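PDB 4HLN: starch synthase I, which is a barley glycosyltransferase of the starch synthase family, built of two Rossmann-like domains in the GT-B arrangement. Local coordinates for residues 215-220 and 236-241; 400-405 and 534-539. All blocks are in the same frame, centred on the assembly; numbering follows the deposited sequence.

In the fold
The two contacts lie in different halves of the chain's two-domain fold. Contact 1 joins a loop that follows strand 208-214, in the nine-stranded mixed sheet, to helix 235-252, with 15 residues between its segments. Contact 2 is a long-range one: 128 residues separate 400-405 from 534-539, which ends helix 529-536 just before strand 540-544 of the six-stranded parallel sheet. Their centres are 43 Å apart, on opposite sides of the chain's centre, and their nearest atoms stay about 29 Å apart, so neither touches the other. A glycan is bound in the model by residues such as F556, W569 and H593, none of which belongs to either contact.

Contact 1 of 2, residues 215-220 and 236-241; sequences HPSYHR and QFRYTL
R238 reaches across from its helix to the carbonyl of S217 and grips it through the edge of its guanidinium group. NE gives the main bond, 3.1 Å from R238 NE to S217 O and nearly straight at 164°; S217 O lies in the plane of the guanidinium group, whereas NE stands above the S217 carbonyl plane. NH2 adds a weak bond to the same oxygen, while NH1 is held by N235 and the carbonyl of F229. R220 NH2 comes within 3.3 Å of R238 NE, a donor-donor approach and no bond; this poorly ordered arginine has its salt bridge with D234.

The carbonyl of R238 is used too: the phenol of Y218 donates to it, OH to R238 O 2.8 Å. Beside this bond Y218 CE1 packs on R238 CB at 3.8 Å.

H215 ND1 accepts from the backbone N of S217, an almost straight bond of 3.1 Å that steadies the imidazole. Having CG anti to N (chi1 -174°) turns it toward the helix. One face of that ring takes L241 CD1, 3.6 Å from its centroid, and F237 turns its edge toward the face of H215 in an offset edge-to-face pair, planes at 82°.

The short 3-10 turn 216-218 leaving strand 208-214 is thus fastened to the first turns of helix 235-252, whose F237 also meets F192 and H196, and whose Q236 and T240 touch F347 of helix 347-354.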
loop_
_atom_site.group_PDB
_atom_site.type_symbol
_atom_site.label_atom_id
_atom_site.label_comp_id
_atom_site.label_asym_id
_atom_site.label_seq_id
_atom_site.Cartn_x
_atom_site.Cartn_y
_atom_site.Cartn_z
ATOM N N HIS A 215 10.746 -21.502 -13.028
ATOM C CA HIS A 215 11.911 -22.230 -12.548
ATOM C C HIS A 215 11.421 -23.223 -11.485
ATOM O O HIS A 215 10.441 -22.965 -10.778
ATOM C CB HIS A 215 12.946 -21.256 -11.964
ATOM C CG HIS A 215 14.236 -21.908 -11.585
ATOM N ND1 HIS A 215 14.404 -22.595 -10.399
ATOM C CD2 HIS A 215 15.419 -21.993 -12.243
ATOM C CE1 HIS A 215 15.634 -23.075 -10.345
ATOM N NE2 HIS A 215 16.274 -22.720 -11.447
ATOM N N PRO A 216 12.086 -24.378 -11.378
ATOM C CA PRO A 216 11.695 -25.396 -10.383
ATOM C C PRO A 216 11.524 -24.852 -8.944
ATOM O O PRO A 216 10.588 -25.251 -8.241
ATOM C CB PRO A 216 12.848 -26.398 -10.446
ATOM C CG PRO A 216 13.421 -26.228 -11.855
ATOM C CD PRO A 216 13.219 -24.796 -12.228
ATOM N N SER A 217 12.400 -23.942 -8.529
ATOM C CA SER A 217 12.374 -23.409 -7.167
ATOM C C SER A 217 11.142 -22.563 -6.832
ATOM O O SER A 217 10.906 -22.228 -5.663
ATOM C CB SER A 217 13.643 -22.603 -6.868
ATOM O OG SER A 217 13.576 -21.318 -7.459
ATOM N N TYR A 218 10.359 -22.198 -7.839
ATOM C CA TYR A 218 9.110 -21.500 -7.552
ATOM C C TYR A 218 7.964 -22.472 -7.275
ATOM O O TYR A 218 6.914 -22.046 -6.814
ATOM C CB TYR A 218 8.695 -20.597 -8.704
ATOM C CG TYR A 218 9.634 -19.480 -9.011
ATOM C CD1 TYR A 218 10.253 -18.770 -7.997
ATOM C CD2 TYR A 218 9.904 -19.125 -10.333
ATOM C CE1 TYR A 218 11.119 -17.734 -8.288
ATOM C CE2 TYR A 218 10.774 -18.092 -10.641
ATOM C CZ TYR A 218 11.371 -17.398 -9.616
ATOM O OH TYR A 218 12.235 -16.377 -9.913
ATOM N N HIS A 219 8.148 -23.757 -7.591
ATOM C CA HIS A 219 7.086 -24.754 -7.425
ATOM C C HIS A 219 7.097 -25.299 -6.003
ATOM O O HIS A 219 7.706 -26.329 -5.722
ATOM C CB HIS A 219 7.255 -25.914 -8.405
ATOM C CG HIS A 219 7.379 -25.493 -9.831
ATOM N ND1 HIS A 219 7.733 -26.373 -10.832
ATOM C CD2 HIS A 219 7.204 -24.294 -10.430
ATOM C CE1 HIS A 219 7.777 -25.730 -11.985
ATOM N NE2 HIS A 219 7.454 -24.467 -11.769
ATOM N N ARG A 220 6.435 -24.594 -5.100
ATOM C CA ARG A 220 6.494 -24.936 -3.689
ATOM C C ARG A 220 5.238 -24.416 -3.017
ATOM O O ARG A 220 4.818 -23.274 -3.255
ATOM C CB ARG A 220 7.766 -24.371 -3.012
ATOM C CG ARG A 220 9.071 -24.716 -3.743
ATOM C CD ARG A 220 10.225 -25.049 -2.822
ATOM N NE ARG A 220 10.964 -23.867 -2.385
ATOM C CZ ARG A 220 12.205 -23.549 -2.769
ATOM N NH1 ARG A 220 12.895 -24.315 -3.621
ATOM N NH2 ARG A 220 12.769 -22.449 -2.289
ATOM N N GLN A 236 17.146 -15.538 -1.854
ATOM C CA GLN A 236 18.004 -14.599 -2.549
ATOM C C GLN A 236 18.245 -15.075 -3.979
ATOM O O GLN A 236 18.178 -14.299 -4.914
ATOM C CB GLN A 236 19.321 -14.422 -1.815
ATOM C CG GLN A 236 20.256 -13.429 -2.488
ATOM C CD GLN A 236 21.667 -13.494 -1.939
ATOM O OE1 GLN A 236 22.301 -14.557 -1.950
ATOM N NE2 GLN A 236 22.171 -12.356 -1.445
ATOM N N PHE A 237 18.492 -16.364 -4.137
ATOM C CA PHE A 237 18.677 -16.955 -5.446
ATOM C C PHE A 237 17.408 -16.888 -6.314
ATOM O O PHE A 237 17.468 -16.525 -7.507
ATOM C CB PHE A 237 19.162 -18.400 -5.284
ATOM C CG PHE A 237 19.047 -19.229 -6.526
ATOM C CD1 PHE A 237 19.823 -18.947 -7.644
ATOM C CD2 PHE A 237 18.160 -20.296 -6.581
ATOM C CE1 PHE A 237 19.712 -19.719 -8.803
ATOM C CE2 PHE A 237 18.046 -21.076 -7.738
ATOM C CZ PHE A 237 18.819 -20.793 -8.848
ATOM N N ARG A 238 16.270 -17.245 -5.725
ATOM C CA ARG A 238 15.009 -17.291 -6.464
ATOM C C ARG A 238 14.694 -15.922 -7.044
ATOM O O ARG A 238 14.334 -15.795 -8.212
ATOM C CB ARG A 238 13.834 -17.718 -5.572
ATOM C CG ARG A 238 13.865 -19.149 -5.065
ATOM C CD ARG A 238 13.062 -19.261 -3.780
ATOM N NE ARG A 238 11.716 -19.777 -3.978
ATOM C CZ ARG A 238 10.640 -19.324 -3.343
ATOM N NH1 ARG A 238 10.763 -18.329 -2.484
ATOM N NH2 ARG A 238 9.441 -19.855 -3.572
ATOM N N TYR A 239 14.839 -14.892 -6.221
ATOM C CA TYR A 239 14.413 -13.565 -6.623
ATOM C C TYR A 239 15.448 -12.825 -7.466
ATOM O O TYR A 239 15.122 -11.904 -8.207
ATOM C CB TYR A 239 13.894 -12.793 -5.413
ATOM C CG TYR A 239 12.638 -13.453 -4.935
ATOM C CD1 TYR A 239 12.611 -14.195 -3.765
ATOM C CD2 TYR A 239 11.482 -13.407 -5.715
ATOM C CE1 TYR A 239 11.438 -14.843 -3.357
ATOM C CE2 TYR A 239 10.319 -14.029 -5.323
ATOM C CZ TYR A 239 10.294 -14.746 -4.139
ATOM O OH TYR A 239 9.117 -15.367 -3.768
ATOM N N THR A 240 16.687 -13.283 -7.379
ATOM C CA THR A 240 17.716 -12.923 -8.343
ATOM C C THR A 240 17.294 -13.362 -9.758
ATOM O O THR A 240 17.420 -12.594 -10.717
ATOM C CB THR A 240 19.076 -13.555 -7.940
ATOM O OG1 THR A 240 19.524 -12.945 -6.729
ATOM C CG2 THR A 240 20.150 -13.343 -8.995
ATOM N N LEU A 241 16.777 -14.585 -9.880
ATOM C CA LEU A 241 16.331 -15.087 -11.174
ATOM C C LEU A 241 15.221 -14.196 -11.698
ATOM O O LEU A 241 15.221 -13.800 -12.874
ATOM C CB LEU A 241 15.820 -16.519 -11.073
ATOM C CG LEU A 241 16.840 -17.589 -10.705
ATOM C CD1 LEU A 241 16.210 -18.981 -10.729
ATOM C CD2 LEU A 241 18.055 -17.523 -11.606
#

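Contact 2 of 2, residues 400-405 and 534-539; sequences DWNPTT and AMQYGT
P403 lies over one face of the Y537 ring. Its CG sits 3.9 Å from the ring centroid, almost on the ring normal, a CH-pi contact over the centre of the face. The same CG also approaches the end of the helix, 3.3 Å from Q536 O.

Aromatic contact comes from W401. The edge of its indole is directed toward the face of Y537 in an offset edge-to-face pair, six-membered ring and phenol centroids 6.0 Å apart and planes at 74°. W401 CB adds an apolar touch on the phenol ring, 3.8 Å from Y537 CE1. The indole also stacks with Y533 and H509, which ties the loop to helices 529-536 and 505-514.

Among polar groups there is one hydrogen bond between the segments. Q536 NE2 donates to W401 O at 2.9 Å, in the carbonyl plane and with an N-H...O angle of 145°. The glutamine gets there with CG anti to its own N (chi1 176°) and a bend at chi2 that turns the amide back to the loop. Y537 OH lies near N402 N, but the angle is too poor for a bond; the hydroxyl is bonded to D406 instead.

Behind these side chains the helix ends in a Schellman motif, with G538 at positive phi as C-prime, T539 N bonded to A534 O and G538 N to M535 O. It turns the chain from helix 529-536 into strand 540-544, the helix-to-strand step of a Rossmann-like alpha/beta domain.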
loop_
_atom_site.group_PDB
_atom_site.type_symbol
_atom_site.label_atom_id
_atom_site.label_comp_id
_atom_site.label_asym_id
_atom_site.label_seq_id
_atom_site.Cartn_x
_atom_site.Cartn_y
_atom_site.Cartn_z
ATOM N N ASP A 400 -19.141 -0.444 -5.412
ATOM C CA ASP A 400 -19.412 -0.999 -4.091
ATOM C C ASP A 400 -19.572 0.110 -3.048
ATOM O O ASP A 400 -20.382 -0.006 -2.134
ATOM C CB ASP A 400 -18.296 -1.956 -3.662
ATOM C CG ASP A 400 -18.102 -3.113 -4.635
ATOM O OD1 ASP A 400 -19.059 -3.448 -5.367
ATOM O OD2 ASP A 400 -16.989 -3.692 -4.663
ATOM N N TRP A 401 -18.806 1.190 -3.190
ATOM C CA TRP A 401 -18.783 2.235 -2.167
ATOM C C TRP A 401 -19.291 3.583 -2.642
ATOM O O TRP A 401 -18.523 4.464 -3.008
ATOM C CB TRP A 401 -17.385 2.380 -1.557
ATOM C CG TRP A 401 -16.861 1.082 -1.014
ATOM C CD1 TRP A 401 -16.191 0.119 -1.704
ATOM C CD2 TRP A 401 -16.996 0.596 0.327
ATOM N NE1 TRP A 401 -15.883 -0.934 -0.874
ATOM C CE2 TRP A 401 -16.364 -0.665 0.379
ATOM C CE3 TRP A 401 -17.582 1.108 1.493
ATOM C CZ2 TRP A 401 -16.300 -1.419 1.550
ATOM C CZ3 TRP A 401 -17.522 0.357 2.651
ATOM C CH2 TRP A 401 -16.888 -0.896 2.671
ATOM N N ASN A 402 -20.600 3.746 -2.598
ATOM C CA ASN A 402 -21.202 5.005 -2.955
ATOM C C ASN A 402 -22.457 5.189 -2.112
ATOM O O ASN A 402 -23.371 4.376 -2.176
ATOM C CB ASN A 402 -21.521 5.011 -4.446
ATOM C CG ASN A 402 -22.086 6.324 -4.908
ATOM O OD1 ASN A 402 -21.838 7.367 -4.307
ATOM N ND2 ASN A 402 -22.863 6.284 -5.979
ATOM N N PRO A 403 -22.491 6.250 -1.292
ATOM C CA PRO A 403 -23.638 6.481 -0.403
ATOM C C PRO A 403 -24.923 6.709 -1.181
ATOM O O PRO A 403 -26.006 6.672 -0.598
ATOM C CB PRO A 403 -23.259 7.761 0.349
ATOM C CG PRO A 403 -21.782 7.891 0.188
ATOM C CD PRO A 403 -21.432 7.255 -1.115
ATOM N N THR A 404 -24.814 6.937 -2.485
ATOM C CA THR A 404 -26.005 7.250 -3.253
ATOM C C THR A 404 -26.681 5.997 -3.808
ATOM O O THR A 404 -27.871 6.013 -4.128
ATOM C CB THR A 404 -25.730 8.280 -4.371
ATOM O OG1 THR A 404 -24.912 9.339 -3.856
ATOM C CG2 THR A 404 -27.048 8.881 -4.848
ATOM N N THR A 405 -25.943 4.901 -3.895
ATOM C CA THR A 405 -26.520 3.689 -4.465
ATOM C C THR A 405 -26.341 2.445 -3.610
ATOM O O THR A 405 -26.888 1.391 -3.921
ATOM C CB THR A 405 -25.908 3.396 -5.819
ATOM O OG1 THR A 405 -24.509 3.118 -5.647
ATOM C CG2 THR A 405 -26.089 4.596 -6.718
ATOM N N ALA A 534 -14.354 6.093 4.393
ATOM C CA ALA A 534 -14.872 7.091 5.319
ATOM C C ALA A 534 -15.175 8.375 4.564
ATOM O O ALA A 534 -16.304 8.858 4.567
ATOM C CB ALA A 534 -13.876 7.349 6.439
ATOM N N MET A 535 -14.153 8.906 3.902
ATOM C CA MET A 535 -14.271 10.148 3.153
ATOM C C MET A 535 -15.359 10.044 2.090
ATOM O O MET A 535 -16.186 10.937 1.941
ATOM C CB MET A 535 -12.923 10.514 2.535
ATOM C CG MET A 535 -11.970 11.244 3.506
ATOM S SD MET A 535 -10.265 11.395 2.924
ATOM C CE MET A 535 -10.413 12.662 1.670
ATOM N N GLN A 536 -15.363 8.933 1.369
ATOM C CA GLN A 536 -16.358 8.691 0.336
ATOM C C GLN A 536 -17.763 8.764 0.913
ATOM O O GLN A 536 -18.723 9.050 0.199
ATOM C CB GLN A 536 -16.115 7.314 -0.298
ATOM C CG GLN A 536 -17.145 6.876 -1.326
ATOM C CD GLN A 536 -17.074 7.681 -2.627
ATOM O OE1 GLN A 536 -16.316 8.663 -2.747
ATOM N NE2 GLN A 536 -17.866 7.261 -3.609
ATOM N N TYR A 537 -17.875 8.514 2.215
ATOM C CA TYR A 537 -19.175 8.413 2.867
ATOM C C TYR A 537 -19.496 9.569 3.809
ATOM O O TYR A 537 -20.482 9.511 4.546
ATOM C CB TYR A 537 -19.255 7.101 3.642
ATOM C CG TYR A 537 -19.693 5.958 2.789
ATOM C CD1 TYR A 537 -18.923 5.549 1.723
ATOM C CD2 TYR A 537 -20.884 5.288 3.038
ATOM C CE1 TYR A 537 -19.317 4.505 0.922
ATOM C CE2 TYR A 537 -21.289 4.236 2.238
ATOM C CZ TYR A 537 -20.495 3.858 1.175
ATOM O OH TYR A 537 -20.854 2.820 0.351
ATOM N N GLY A 538 -18.666 10.607 3.805
ATOM C CA GLY A 538 -18.878 11.728 4.704
ATOM C C GLY A 538 -18.641 11.357 6.157
ATOM O O GLY A 538 -19.146 11.997 7.078
ATOM N N THR A 539 -17.872 10.297 6.364
ATOM C CA THR A 539 -17.471 9.929 7.703
ATOM C C THR A 539 -16.052 10.417 7.903
ATOM O O THR A 539 -15.148 10.052 7.154
ATOM C CB THR A 539 -17.566 8.422 7.914
ATOM O OG1 THR A 539 -18.906 8.004 7.631
ATOM C CG2 THR A 539 -17.195 8.045 9.354
#